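Local structure of plasmodesmata-located protein 5 (Arabidopsis thaliana, 6GRE) at residues 101-106 with 203-208; 117-123 with 199-204; 7-12 with 96-101; 151-155 with 165-169. The protein negatively regulates plasmodesmal permeability through callose deposition, modulating cell-to-cell trafficking in plant innate immunity, the tandem DUF26 ectodomain being the part described here. One frame throughout, in Å; residues are numbered along the deposited sequence. Where two conformers were deposited one is given.

Contact 1. Residues 101-106 with 203-208; sequences ENCLIR and SKCYAR
The guanidinium of Arg208 is sandwiched: the carboxylate of Glu101 lies over one face, with OE2 above its centre, and the hydroxyl of Tyr206 sits over the opposite face toward the rim. The carboxylate and guanidinium planes are only 8° apart. Because the two groups stack, the salt bridge of 3.5 Å between Glu101 OE2 and Arg208 NH2 is purely electrostatic, with no N-H aimed at the oxygen. The edge is used instead for the backbone: Arg208 NH2 reaches Glu101 O at 2.9 Å and NH1 reaches the same oxygen at 3.2 Å, both near the guanidinium plane; NH1 also bonds Tyr201 OH of strand 198-202. A water 3.0 Å from Glu101 O donates a third bond to it and connects it to Tyr206 OH.

At the other end Arg106, extended from CG to NE, makes the reciprocal grip. Ser203 OG lies at the guanidinium edge, 2.9 Å from Arg106 NH2, while NH1 bonds to Ser203 O at 3.0 Å from above the carbonyl plane. Over a face runs the aliphatic Lys204 chain, its CE 3.5 Å from Arg106 NH1; its ammonium turns away to Asp171 and to the carbonyls of Val115 and Phe112. Phe97 and Phe112 add cation-pi contacts to Arg106.

Each arginine follows a disulfide cysteine by three residues and grips the residue two before the other domain's equivalent cysteine, consistent with a pseudo-twofold relation between the DUF26 repeats. This part of the interface rests on charge and hydrogen bonds: Glu101 O and Ser203 O each accept from an arginine of the other domain.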
loop_
_atom_site.group_PDB
_atom_site.type_symbol
_atom_site.label_atom_id
_atom_site.label_comp_id
_atom_site.label_asym_id
_atom_site.label_seq_id
_atom_site.Cartn_x
_atom_site.Cartn_y
_atom_site.Cartn_z
ATOM N N GLU A 101 -0.842 -1.781 7.995
ATOM C CA GLU A 101 -0.275 -3.086 7.817
ATOM C C GLU A 101 -1.099 -3.895 6.803
ATOM O O GLU A 101 -0.526 -4.519 5.908
ATOM C CB GLU A 101 -0.209 -3.790 9.168
ATOM C CG GLU A 101 0.530 -5.109 9.134
ATOM C CD GLU A 101 2.047 -5.069 9.006
ATOM O OE1 GLU A 101 2.642 -3.959 8.949
ATOM O OE2 GLU A 101 2.640 -6.165 8.996
ATOM N N ASN A 102 -2.428 -3.855 6.919
ATOM C CA ASN A 102 -3.272 -4.784 6.177
ATOM C C ASN A 102 -4.056 -4.112 5.036
ATOM O O ASN A 102 -4.770 -4.791 4.320
ATOM C CB ASN A 102 -4.248 -5.475 7.115
ATOM C CG ASN A 102 -3.544 -6.490 7.991
ATOM O OD1 ASN A 102 -2.409 -6.862 7.709
ATOM N ND2 ASN A 102 -4.221 -6.925 9.037
ATOM N N CYS A 103 -3.886 -2.816 4.828
ATOM C CA CYS A 103 -4.622 -2.139 3.739
ATOM C C CYS A 103 -4.020 -0.765 3.484
ATOM O O CYS A 103 -3.266 -0.240 4.294
ATOM C CB CYS A 103 -6.120 -1.991 4.012
ATOM S SG CYS A 103 -6.520 -0.909 5.401
ATOM N N LEU A 104 -4.380 -0.189 2.323
ATOM C CA LEU A 104 -4.095 1.210 2.032
ATOM C C LEU A 104 -5.350 1.867 1.452
ATOM O O LEU A 104 -6.187 1.163 0.875
ATOM C CB LEU A 104 -2.912 1.334 1.061
ATOM C CG LEU A 104 -3.113 0.746 -0.338
ATOM C CD1 LEU A 104 -3.747 1.758 -1.315
ATOM C CD2 LEU A 104 -1.792 0.220 -0.908
ATOM N N ILE A 105 -5.416 3.191 1.582
ATOM C CA ILE A 105 -6.324 4.011 0.807
ATOM C C ILE A 105 -5.519 5.132 0.160
ATOM O O ILE A 105 -4.503 5.578 0.702
ATOM C CB ILE A 105 -7.485 4.538 1.670
ATOM C CG1 ILE A 105 -7.004 5.398 2.831
ATOM C CG2 ILE A 105 -8.374 3.399 2.111
ATOM C CD1 ILE A 105 -8.120 6.149 3.543
ATOM N N ARG A 106 -5.958 5.566 -1.025
ATOM C CA ARG A 106 -5.224 6.566 -1.750
ATOM C C ARG A 106 -6.205 7.354 -2.614
ATOM O O ARG A 106 -7.040 6.757 -3.291
ATOM C CB ARG A 106 -4.134 5.909 -2.604
ATOM C CG ARG A 106 -3.150 6.863 -3.258
ATOM C CD ARG A 106 -2.110 6.027 -3.992
ATOM N NE ARG A 106 -1.054 6.833 -4.583
ATOM C CZ ARG A 106 0.160 6.383 -4.853
ATOM N NH1 ARG A 106 0.404 5.090 -4.758
ATOM N NH2 ARG A 106 1.118 7.231 -5.200
ATOM N N SER A 203 6.288 3.966 -3.651
ATOM C CA SER A 203 5.021 4.573 -3.879
ATOM C C SER A 203 3.934 3.563 -4.297
ATOM O O SER A 203 2.807 3.623 -3.824
ATOM C CB SER A 203 5.162 5.671 -4.897
ATOM O OG SER A 203 3.917 6.307 -5.092
ATOM N N LYS A 204 4.260 2.634 -5.220
ATOM C CA LYS A 204 3.254 1.752 -5.766
ATOM C C LYS A 204 3.473 0.284 -5.370
ATOM O O LYS A 204 2.781 -0.556 -5.913
ATOM C CB LYS A 204 3.184 1.907 -7.297
ATOM C CG LYS A 204 2.376 3.115 -7.766
ATOM C CD LYS A 204 0.883 2.917 -7.634
ATOM C CE LYS A 204 0.028 4.099 -8.053
ATOM N NZ LYS A 204 -0.133 4.128 -9.525
ATOM N N CYS A 205 4.359 -0.015 -4.435
ATOM C CA CYS A 205 4.499 -1.397 -3.988
ATOM C C CYS A 205 5.290 -1.435 -2.688
ATOM O O CYS A 205 5.923 -0.449 -2.284
ATOM C CB CYS A 205 5.161 -2.299 -5.021
ATOM S SG CYS A 205 6.899 -1.934 -5.330
ATOM N N TYR A 206 5.283 -2.603 -2.038
ATOM C CA TYR A 206 6.084 -2.790 -0.846
ATOM C C TYR A 206 6.578 -4.232 -0.734
ATOM O O TYR A 206 5.986 -5.141 -1.317
ATOM C CB TYR A 206 5.359 -2.393 0.442
ATOM C CG TYR A 206 4.217 -3.273 0.881
ATOM C CD1 TYR A 206 4.466 -4.482 1.506
ATOM C CD2 TYR A 206 2.892 -2.891 0.745
ATOM C CE1 TYR A 206 3.444 -5.291 1.963
ATOM C CE2 TYR A 206 1.858 -3.678 1.223
ATOM C CZ TYR A 206 2.141 -4.878 1.848
ATOM O OH TYR A 206 1.130 -5.685 2.264
ATOM N N ALA A 207 7.647 -4.407 0.026
ATOM C CA ALA A 207 8.128 -5.736 0.362
ATOM C C ALA A 207 8.583 -5.687 1.821
ATOM O O ALA A 207 9.223 -4.706 2.226
ATOM C CB ALA A 207 9.247 -6.158 -0.539
ATOM N N ARG A 208 8.281 -6.724 2.603
ATOM C CA ARG A 208 8.655 -6.716 3.991
ATOM C C ARG A 208 8.881 -8.145 4.471
ATOM O O ARG A 208 8.369 -9.115 3.876
ATOM C CB ARG A 208 7.576 -6.023 4.833
ATOM C CG ARG A 208 6.198 -6.650 4.797
ATOM C CD ARG A 208 5.163 -5.766 5.500
ATOM N NE ARG A 208 3.861 -6.421 5.566
ATOM C CZ ARG A 208 2.672 -5.814 5.502
ATOM N NH1 ARG A 208 2.575 -4.505 5.318
ATOM N NH2 ARG A 208 1.570 -6.536 5.650
HETATM O O HOH W 1 -1.146 -4.309 2.994
#

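Contact 2. Residues 117-123 with 199-204; sequences DKTLILN and YVYLSK. With EDO (1,2-ethanediol), chain G.
A classic beta bulge distorts the edge of the second domain's sheet, where strand 120-125 runs antiparallel to strand 198-202 and Ile121 and Leu122 both face Tyr201. Tyr201 O accepts from Ile121 N at 2.9 Å and from Leu122 N at 3.1 Å, and Leu122 O takes the return bond from Tyr201 N. Beyond the bulge, Asn123 gives the backbone a side-chain bond: its ND2 donates to Tyr199 O at 2.9 Å, arriving from above the carbonyl plane, and brushes Val200 CG2. On the face of Leu122 and Tyr201, Leu122 CD2 packs 3.7 Å from Tyr199 CE1, and the Tyr199 hydroxyl shares a hydrogen bond with an ethanediol molecule.

Ahead of the strand, Asp117 folds the chain into an Asx turn. Its OD1 accepts from Thr119 N and, at 2.8 Å, from Thr119 OG1, both from one face of the carboxylate. That turn presents Thr119 O to Ser203 N at 2.8 Å. Asp117 OD2 is then left facing Ser203 OG, a weak bond of 3.2 Å.

Asp117, Ile121 and Ser203 also line the pocket of the bound 2-(2-ethoxyethoxy)ethanol. OD1, accepting two hydrogen bonds, should hold the carboxylate's rotation, and Ser203 OG, lying between Asp117 OD2 and its stronger partner, Arg106 of the first domain, links the turn to that domain.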
loop_
_atom_site.group_PDB
_atom_site.type_symbol
_atom_site.label_atom_id
_atom_site.label_comp_id
_atom_site.label_asym_id
_atom_site.label_seq_id
_atom_site.Cartn_x
_atom_site.Cartn_y
_atom_site.Cartn_z
ATOM N N ASP A 117 5.368 4.140 -10.151
ATOM C CA ASP A 117 6.081 5.048 -9.267
ATOM C C ASP A 117 6.825 4.200 -8.253
ATOM O O ASP A 117 6.209 3.587 -7.381
ATOM C CB ASP A 117 5.122 6.013 -8.587
ATOM C CG ASP A 117 5.814 7.105 -7.821
ATOM O OD1 ASP A 117 7.034 7.002 -7.597
ATOM O OD2 ASP A 117 5.091 8.046 -7.446
ATOM N N LYS A 118 8.131 4.124 -8.463
ATOM C CA LYS A 118 9.034 3.294 -7.683
ATOM C C LYS A 118 9.750 4.126 -6.619
ATOM O O LYS A 118 10.707 3.639 -6.017
ATOM C CB LYS A 118 10.022 2.600 -8.626
ATOM C CG LYS A 118 9.346 1.644 -9.593
ATOM C CD LYS A 118 10.298 0.812 -10.390
ATOM C CE LYS A 118 11.143 1.639 -11.327
ATOM N NZ LYS A 118 12.165 0.795 -11.989
ATOM N N THR A 119 9.350 5.384 -6.436
ATOM C CA THR A 119 10.050 6.252 -5.481
ATOM C C THR A 119 9.895 5.695 -4.062
ATOM O O THR A 119 8.834 5.203 -3.663
ATOM C CB THR A 119 9.597 7.713 -5.537
ATOM O OG1 THR A 119 8.230 7.844 -5.226
ATOM C CG2 THR A 119 9.822 8.340 -6.891
ATOM N N LEU A 120 10.973 5.845 -3.278
ATOM C CA LEU A 120 10.961 5.413 -1.906
ATOM C C LEU A 120 10.098 6.322 -1.038
ATOM O O LEU A 120 10.182 7.563 -1.129
ATOM C CB LEU A 120 12.388 5.421 -1.371
ATOM C CG LEU A 120 12.465 5.032 0.101
ATOM C CD1 LEU A 120 12.215 3.538 0.253
ATOM C CD2 LEU A 120 13.807 5.417 0.687
ATOM N N ILE A 121 9.243 5.705 -0.210
ATOM C CA ILE A 121 8.587 6.379 0.863
ATOM C C ILE A 121 9.302 6.067 2.174
ATOM O O ILE A 121 9.775 6.976 2.851
ATOM C CB ILE A 121 7.092 6.067 0.918
ATOM C CG1 ILE A 121 6.425 6.504 -0.387
ATOM C CG2 ILE A 121 6.464 6.703 2.148
ATOM C CD1 ILE A 121 4.981 6.142 -0.504
ATOM N N LEU A 122 9.389 4.794 2.561
ATOM C CA LEU A 122 9.847 4.448 3.902
ATOM C C LEU A 122 10.538 3.089 3.863
ATOM O O LEU A 122 10.006 2.121 3.341
ATOM C CB LEU A 122 8.640 4.367 4.835
ATOM C CG LEU A 122 8.896 3.762 6.218
ATOM C CD1 LEU A 122 9.814 4.651 7.033
ATOM C CD2 LEU A 122 7.600 3.581 6.979
ATOM N N ASN A 123 11.731 3.005 4.429
ATOM C CA ASN A 123 12.477 1.772 4.588
ATOM C C ASN A 123 13.013 1.743 6.015
ATOM O O ASN A 123 13.756 2.639 6.417
ATOM C CB ASN A 123 13.590 1.693 3.548
ATOM C CG ASN A 123 14.586 0.565 3.664
ATOM O OD1 ASN A 123 15.675 0.698 3.121
ATOM N ND2 ASN A 123 14.255 -0.511 4.344
ATOM N N TYR A 199 11.352 -3.563 6.201
ATOM C CA TYR A 199 10.304 -3.257 5.257
ATOM C C TYR A 199 10.743 -2.147 4.323
ATOM O O TYR A 199 11.484 -1.241 4.715
ATOM C CB TYR A 199 8.963 -2.915 5.897
ATOM C CG TYR A 199 8.967 -1.945 7.053
ATOM C CD1 TYR A 199 9.049 -0.571 6.862
ATOM C CD2 TYR A 199 8.819 -2.402 8.352
ATOM C CE1 TYR A 199 8.961 0.317 7.927
ATOM C CE2 TYR A 199 8.758 -1.530 9.429
ATOM C CZ TYR A 199 8.837 -0.169 9.208
ATOM O OH TYR A 199 8.784 0.662 10.309
ATOM N N VAL A 200 10.290 -2.217 3.075
ATOM C CA VAL A 200 10.504 -1.203 2.079
ATOM C C VAL A 200 9.152 -0.870 1.479
ATOM O O VAL A 200 8.524 -1.736 0.833
ATOM C CB VAL A 200 11.436 -1.674 0.950
ATOM C CG1 VAL A 200 11.521 -0.677 -0.180
ATOM C CG2 VAL A 200 12.813 -1.996 1.466
ATOM N N TYR A 201 8.735 0.378 1.581
ATOM C CA TYR A 201 7.514 0.891 0.998
ATOM C C TYR A 201 7.926 1.869 -0.093
ATOM O O TYR A 201 8.522 2.923 0.226
ATOM C CB TYR A 201 6.632 1.567 2.064
ATOM C CG TYR A 201 5.999 0.593 3.021
ATOM C CD1 TYR A 201 4.810 -0.055 2.703
ATOM C CD2 TYR A 201 6.621 0.249 4.202
ATOM C CE1 TYR A 201 4.247 -1.004 3.536
ATOM C CE2 TYR A 201 6.079 -0.706 5.056
ATOM C CZ TYR A 201 4.922 -1.365 4.687
ATOM O OH TYR A 201 4.424 -2.290 5.557
ATOM N N LEU A 202 7.610 1.515 -1.339
ATOM C CA LEU A 202 7.726 2.423 -2.472
ATOM C C LEU A 202 6.348 2.981 -2.762
ATOM O O LEU A 202 5.328 2.536 -2.252
ATOM C CB LEU A 202 8.289 1.693 -3.683
ATOM C CG LEU A 202 9.595 0.943 -3.459
ATOM C CD1 LEU A 202 10.065 0.310 -4.771
ATOM C CD2 LEU A 202 10.686 1.825 -2.844
ATOM N N SER A 203 6.288 3.966 -3.651
ATOM C CA SER A 203 5.021 4.573 -3.879
ATOM C C SER A 203 3.934 3.563 -4.297
ATOM O O SER A 203 2.807 3.623 -3.824
ATOM C CB SER A 203 5.162 5.671 -4.897
ATOM O OG SER A 203 3.917 6.307 -5.092
ATOM N N LYS A 204 4.260 2.634 -5.220
ATOM C CA LYS A 204 3.254 1.752 -5.766
ATOM C C LYS A 204 3.473 0.284 -5.370
ATOM O O LYS A 204 2.781 -0.556 -5.913
ATOM C CB LYS A 204 3.184 1.907 -7.297
ATOM C CG LYS A 204 2.376 3.115 -7.766
ATOM C CD LYS A 204 0.883 2.917 -7.634
ATOM C CE LYS A 204 0.028 4.099 -8.053
ATOM N NZ LYS A 204 -0.133 4.128 -9.525
HETATM C C1 EDO G . 8.647 0.278 13.753
HETATM O O1 EDO G . 8.537 -0.726 12.733
HETATM C C2 EDO G . 9.775 -0.082 14.712
HETATM O O2 EDO G . 9.356 -1.104 15.622
#

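Contact 3. Residues 7-12 with 96-101; sequences NYIYAV and GFLQME
Gln99 O is gripped by two successive amides, Ile9 N at 2.8 Å and, more weakly, Tyr10 N at 3.4 Å. This is a classic beta bulge, formed just as strand 10-13 begins to pair antiparallel with strand 96-99. Regular pairing follows: Gln99 N donates to Tyr10 O, and Val12 and Phe97 exchange bonds of 2.8 Å each, Val12 N to Phe97 O and Phe97 N to Val12 O.

Tyr10 carries the side-chain packing. With CG set between its own backbone N and carbonyl carbon (chi1 63°), the ring swings back across the neighbouring strand, and Gln99 CB comes over its face in a CH-pi contact, 3.6 Å from the ring centroid. The glutamine chain then bends at chi2, and NE2 closes onto Met100 O at 2.9 Å, in the carbonyl plane and almost straight, which fixes the amide. In the Phe97 conformer given, the edge of Tyr10 meets the Phe97 face in a T-shaped pair with planes at 85°; Phe97 has a second conformer, so this detail is less certain. On the other side of the sheet Leu98 CD1 packs against Ala11 CB, 3.6 Å away, and also touches the Tyr8 ring.

This pair forms one margin of the first domain's sheet. Leu98 and Tyr8 rest on helix 72-90, whereas Ile9, Tyr10, Phe97 and Gln99 turn to strands 120-125 and 198-202 of the second domain.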
loop_
_atom_site.group_PDB
_atom_site.type_symbol
_atom_site.label_atom_id
_atom_site.label_comp_id
_atom_site.label_asym_id
_atom_site.label_seq_id
_atom_site.Cartn_x
_atom_site.Cartn_y
_atom_site.Cartn_z
ATOM N N ASN A 7 -1.601 3.255 14.659
ATOM C CA ASN A 7 -2.534 2.363 13.894
ATOM C C ASN A 7 -2.329 2.537 12.379
ATOM O O ASN A 7 -3.202 2.175 11.588
ATOM C CB ASN A 7 -4.003 2.632 14.226
ATOM C CG ASN A 7 -4.260 2.824 15.706
ATOM O OD1 ASN A 7 -3.696 3.730 16.321
ATOM N ND2 ASN A 7 -5.113 1.987 16.280
ATOM N N TYR A 8 -1.196 3.111 11.976
ATOM C CA TYR A 8 -0.864 3.244 10.566
ATOM C C TYR A 8 0.657 3.246 10.399
ATOM O O TYR A 8 1.418 3.448 11.337
ATOM C CB TYR A 8 -1.491 4.506 9.983
ATOM C CG TYR A 8 -0.858 5.795 10.434
ATOM C CD1 TYR A 8 -1.170 6.353 11.670
ATOM C CD2 TYR A 8 0.032 6.470 9.627
ATOM C CE1 TYR A 8 -0.598 7.545 12.082
ATOM C CE2 TYR A 8 0.618 7.657 10.021
ATOM C CZ TYR A 8 0.298 8.196 11.256
ATOM O OH TYR A 8 0.873 9.369 11.636
ATOM N N ILE A 9 1.104 3.045 9.164
ATOM C CA ILE A 9 2.530 2.989 8.879
ATOM C C ILE A 9 3.019 4.337 8.362
ATOM O O ILE A 9 4.002 4.843 8.847
ATOM C CB ILE A 9 2.831 1.848 7.893
ATOM C CG1 ILE A 9 2.353 0.520 8.477
ATOM C CG2 ILE A 9 4.303 1.814 7.493
ATOM C CD1 ILE A 9 2.554 -0.678 7.582
ATOM N N TYR A 10 2.337 4.917 7.367
ATOM C CA TYR A 10 2.675 6.237 6.911
ATOM C C TYR A 10 1.435 6.862 6.282
ATOM O O TYR A 10 0.499 6.161 5.895
ATOM C CB TYR A 10 3.850 6.254 5.928
ATOM C CG TYR A 10 3.621 5.530 4.628
ATOM C CD1 TYR A 10 2.865 6.110 3.629
ATOM C CD2 TYR A 10 4.120 4.269 4.421
ATOM C CE1 TYR A 10 2.641 5.468 2.423
ATOM C CE2 TYR A 10 3.951 3.628 3.204
ATOM C CZ TYR A 10 3.207 4.224 2.209
ATOM O OH TYR A 10 3.000 3.580 1.015
ATOM N N ALA A 11 1.445 8.189 6.279
ATOM C CA ALA A 11 0.474 9.008 5.593
ATOM C C ALA A 11 1.232 10.011 4.716
ATOM O O ALA A 11 2.193 10.666 5.148
ATOM C CB ALA A 11 -0.421 9.698 6.594
ATOM N N VAL A 12 0.824 10.146 3.461
ATOM C CA VAL A 12 1.332 11.173 2.605
ATOM C C VAL A 12 0.164 12.089 2.236
ATOM O O VAL A 12 -0.832 11.600 1.685
ATOM C CB VAL A 12 1.958 10.600 1.330
ATOM C CG1 VAL A 12 2.587 11.706 0.492
ATOM C CG2 VAL A 12 2.942 9.495 1.654
ATOM N N GLY A 96 -4.146 12.248 -0.641
ATOM C CA GLY A 96 -3.921 11.570 0.601
ATOM C C GLY A 96 -3.656 10.094 0.327
ATOM O O GLY A 96 -4.310 9.481 -0.518
ATOM N N PHE A 97 -2.685 9.552 1.054
ATOM C CA PHE A 97 -2.242 8.169 0.922
ATOM C C PHE A 97 -1.982 7.653 2.337
ATOM O O PHE A 97 -1.053 8.165 2.964
ATOM C CB PHE A 97 -1.005 8.144 0.005
ATOM C CG PHE A 97 -0.430 6.792 -0.355
ATOM C CD1 PHE A 97 -1.089 5.613 -0.040
ATOM C CD2 PHE A 97 0.754 6.697 -1.071
ATOM C CE1 PHE A 97 -0.559 4.372 -0.358
ATOM C CE2 PHE A 97 1.285 5.452 -1.385
ATOM C CZ PHE A 97 0.615 4.300 -1.061
ATOM N N LEU A 98 -2.765 6.682 2.793
ATOM C CA LEU A 98 -2.576 6.113 4.104
ATOM C C LEU A 98 -2.330 4.614 3.957
ATOM O O LEU A 98 -3.142 3.905 3.378
ATOM C CB LEU A 98 -3.804 6.401 4.966
ATOM C CG LEU A 98 -3.676 6.061 6.439
ATOM C CD1 LEU A 98 -2.709 6.996 7.132
ATOM C CD2 LEU A 98 -5.028 6.146 7.108
ATOM N N GLN A 99 -1.169 4.169 4.464
ATOM C CA GLN A 99 -0.779 2.791 4.445
ATOM C C GLN A 99 -0.843 2.261 5.870
ATOM O O GLN A 99 -0.233 2.832 6.759
ATOM C CB GLN A 99 0.649 2.621 3.939
ATOM C CG GLN A 99 1.109 1.174 3.884
ATOM C CD GLN A 99 0.513 0.412 2.732
ATOM O OE1 GLN A 99 0.725 0.778 1.588
ATOM N NE2 GLN A 99 -0.230 -0.641 3.032
ATOM N N MET A 100 -1.602 1.193 6.038
ATOM C CA MET A 100 -1.662 0.384 7.254
ATOM C C MET A 100 -1.033 -0.978 6.958
ATOM O O MET A 100 -0.732 -1.298 5.820
ATOM C CB MET A 100 -3.115 0.199 7.683
ATOM C CG MET A 100 -3.667 1.495 8.203
ATOM S SD MET A 100 -5.436 1.486 8.506
ATOM C CE MET A 100 -5.550 0.326 9.863
ATOM N N GLU A 101 -0.842 -1.781 7.995
ATOM C CA GLU A 101 -0.275 -3.086 7.817
ATOM C C GLU A 101 -1.099 -3.895 6.803
ATOM O O GLU A 101 -0.526 -4.519 5.908
ATOM C CB GLU A 101 -0.209 -3.790 9.168
ATOM C CG GLU A 101 0.530 -5.109 9.134
ATOM C CD GLU A 101 2.047 -5.069 9.006
ATOM O OE1 GLU A 101 2.642 -3.959 8.949
ATOM O OE2 GLU A 101 2.640 -6.165 8.996
#

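Contact 4. Residues 151-155 with 165-169; sequences DGSYR and VAQCS. With NA (sodium ion), chain K.
Tyr154, whose ring leans on Val165, ends on a sodium ion: the metal lies 2.6 Å from Tyr154 OH, in the plane of the ring at its edge. Asp69 of the first domain supplies another oxygen, so the ion bridges the two DUF26 repeats. The ring stretches along strand 162-168 because CG stands trans to the main-chain nitrogen (chi1 -177°). That brings CE1 to 3.5 Å from Val165 CG1, while the Gln167 side chain lies against CD1.

Alongside, the backbones pair as antiparallel strands. Arg155 N donates to Ala166 O, and Ala166 N returns the bond to Arg155 O at 2.8 Å. Just ahead of strand 154-159, Ser153 O accepts from Cys168 N at 2.8 Å. The serine hydroxyl extends the link, donating at 2.6 Å from Ser153 OG to a water that in turn donates to Ser169 O.

Arg155 leaves from the other face of the sheet and runs extended along its own turn. Its NE, at 2.8 Å, and NH2, at 3.2 Å, both bind Gly152 O side-on, near the guanidinium plane. This pins the loop before the strand, while Leu147 O and Gln178 take further N-H groups.

The hairpin of strands 154-159 and 162-168 makes one margin of the second sheet. Strand 205-211 is its inner neighbour, and helix 174-192 packs on the Arg155 and Ala166 face through Leu181 and is tied to Cys168 by the disulfide to Cys177.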
loop_
_atom_site.group_PDB
_atom_site.type_symbol
_atom_site.label_atom_id
_atom_site.label_comp_id
_atom_site.label_asym_id
_atom_site.label_seq_id
_atom_site.Cartn_x
_atom_site.Cartn_y
_atom_site.Cartn_z
ATOM N N ASP A 151 4.342 -14.716 -8.077
ATOM C CA ASP A 151 3.528 -14.241 -9.186
ATOM C C ASP A 151 2.387 -13.365 -8.660
ATOM O O ASP A 151 1.922 -13.517 -7.523
ATOM C CB ASP A 151 3.064 -15.410 -10.054
ATOM C CG ASP A 151 4.174 -15.897 -10.974
ATOM O OD1 ASP A 151 5.336 -15.500 -10.724
ATOM O OD2 ASP A 151 3.870 -16.631 -11.958
ATOM N N GLY A 152 2.001 -12.413 -9.511
ATOM C CA GLY A 152 0.880 -11.529 -9.294
ATOM C C GLY A 152 1.184 -10.435 -8.286
ATOM O O GLY A 152 2.359 -10.169 -7.945
ATOM N N SER A 153 0.121 -9.787 -7.827
ATOM C CA SER A 153 0.263 -8.519 -7.140
ATOM C C SER A 153 0.376 -8.681 -5.628
ATOM O O SER A 153 0.629 -7.708 -4.930
ATOM C CB SER A 153 -0.859 -7.604 -7.503
ATOM O OG SER A 153 -0.755 -7.311 -8.903
ATOM N N TYR A 154 0.106 -9.883 -5.113
ATOM C CA TYR A 154 0.246 -10.165 -3.680
ATOM C C TYR A 154 1.025 -11.461 -3.522
ATOM O O TYR A 154 0.645 -12.495 -4.084
ATOM C CB TYR A 154 -1.100 -10.327 -2.969
ATOM C CG TYR A 154 -0.953 -10.551 -1.494
ATOM C CD1 TYR A 154 -0.456 -9.554 -0.682
ATOM C CD2 TYR A 154 -1.235 -11.784 -0.921
ATOM C CE1 TYR A 154 -0.267 -9.749 0.669
ATOM C CE2 TYR A 154 -1.100 -11.983 0.440
ATOM C CZ TYR A 154 -0.582 -10.974 1.237
ATOM O OH TYR A 154 -0.435 -11.091 2.596
ATOM N N ARG A 155 2.155 -11.407 -2.836
ATOM C CA ARG A 155 3.057 -12.540 -2.786
ATOM C C ARG A 155 3.499 -12.757 -1.344
ATOM O O ARG A 155 3.782 -11.817 -0.635
ATOM C CB ARG A 155 4.310 -12.276 -3.609
ATOM C CG ARG A 155 3.995 -11.931 -5.056
ATOM C CD ARG A 155 5.240 -11.521 -5.762
ATOM N NE ARG A 155 4.897 -10.948 -7.051
ATOM C CZ ARG A 155 5.782 -10.699 -7.986
ATOM N NH1 ARG A 155 7.066 -10.868 -7.737
ATOM N NH2 ARG A 155 5.367 -10.204 -9.147
ATOM N N VAL A 165 6.270 -10.800 2.864
ATOM C CA VAL A 165 5.089 -10.363 2.155
ATOM C C VAL A 165 5.516 -9.289 1.164
ATOM O O VAL A 165 6.279 -8.367 1.499
ATOM C CB VAL A 165 4.011 -9.813 3.102
ATOM C CG1 VAL A 165 2.760 -9.322 2.372
ATOM C CG2 VAL A 165 3.636 -10.817 4.172
ATOM N N ALA A 166 4.945 -9.341 -0.024
ATOM C CA ALA A 166 5.158 -8.238 -1.016
ATOM C C ALA A 166 3.840 -7.955 -1.693
ATOM O O ALA A 166 3.051 -8.866 -1.949
ATOM C CB ALA A 166 6.189 -8.573 -2.032
ATOM N N GLN A 167 3.543 -6.696 -1.961
ATOM C CA GLN A 167 2.262 -6.370 -2.623
ATOM C C GLN A 167 2.480 -5.155 -3.519
ATOM O O GLN A 167 3.189 -4.194 -3.131
ATOM C CB GLN A 167 1.106 -6.062 -1.657
ATOM C CG GLN A 167 -0.278 -6.001 -2.349
ATOM C CD GLN A 167 -1.572 -6.222 -1.546
ATOM O OE1 GLN A 167 -2.608 -6.832 -1.977
ATOM N NE2 GLN A 167 -1.585 -5.625 -0.382
ATOM N N CYS A 168 1.903 -5.213 -4.710
ATOM C CA CYS A 168 1.801 -4.093 -5.625
ATOM C C CYS A 168 0.428 -3.459 -5.556
ATOM O O CYS A 168 -0.565 -4.156 -5.421
ATOM C CB CYS A 168 1.887 -4.568 -7.056
ATOM S SG CYS A 168 3.548 -5.142 -7.385
ATOM N N SER A 169 0.369 -2.136 -5.696
ATOM C CA SER A 169 -0.876 -1.455 -5.898
ATOM C C SER A 169 -1.615 -2.135 -7.065
ATOM O O SER A 169 -1.028 -2.398 -8.098
ATOM C CB SER A 169 -0.577 -0.017 -6.150
ATOM O OG SER A 169 -1.745 0.788 -6.126
HETATM NA NA NA K . -0.691 -13.338 3.971
HETATM O O HOH W 2 -0.946 -4.828 -9.539
#

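Overall arrangement
From the N terminus, contact 3 closes first, pairing the opening strand of the first DUF26 domain with strand 96-99 after two helices have been passed. The chain turns at Glu101 into contact 1, whose loop spans nearly the whole second domain and ends on strand 205-211. Within that span contact 2 opens at Asp117 and ends on the same stretch, sharing Ser203 and Lys204. The short hairpin of contact 4 lies inside both. Contacts 2 and 4 build opposite margins of the second sheet, contact 3 a margin of the first. Contact 1 joins the two domains, reinforced where Ile9 and Tyr10 of contact 3 pack on Tyr201 of contact 2 and where sodium links Tyr154 to Asp69.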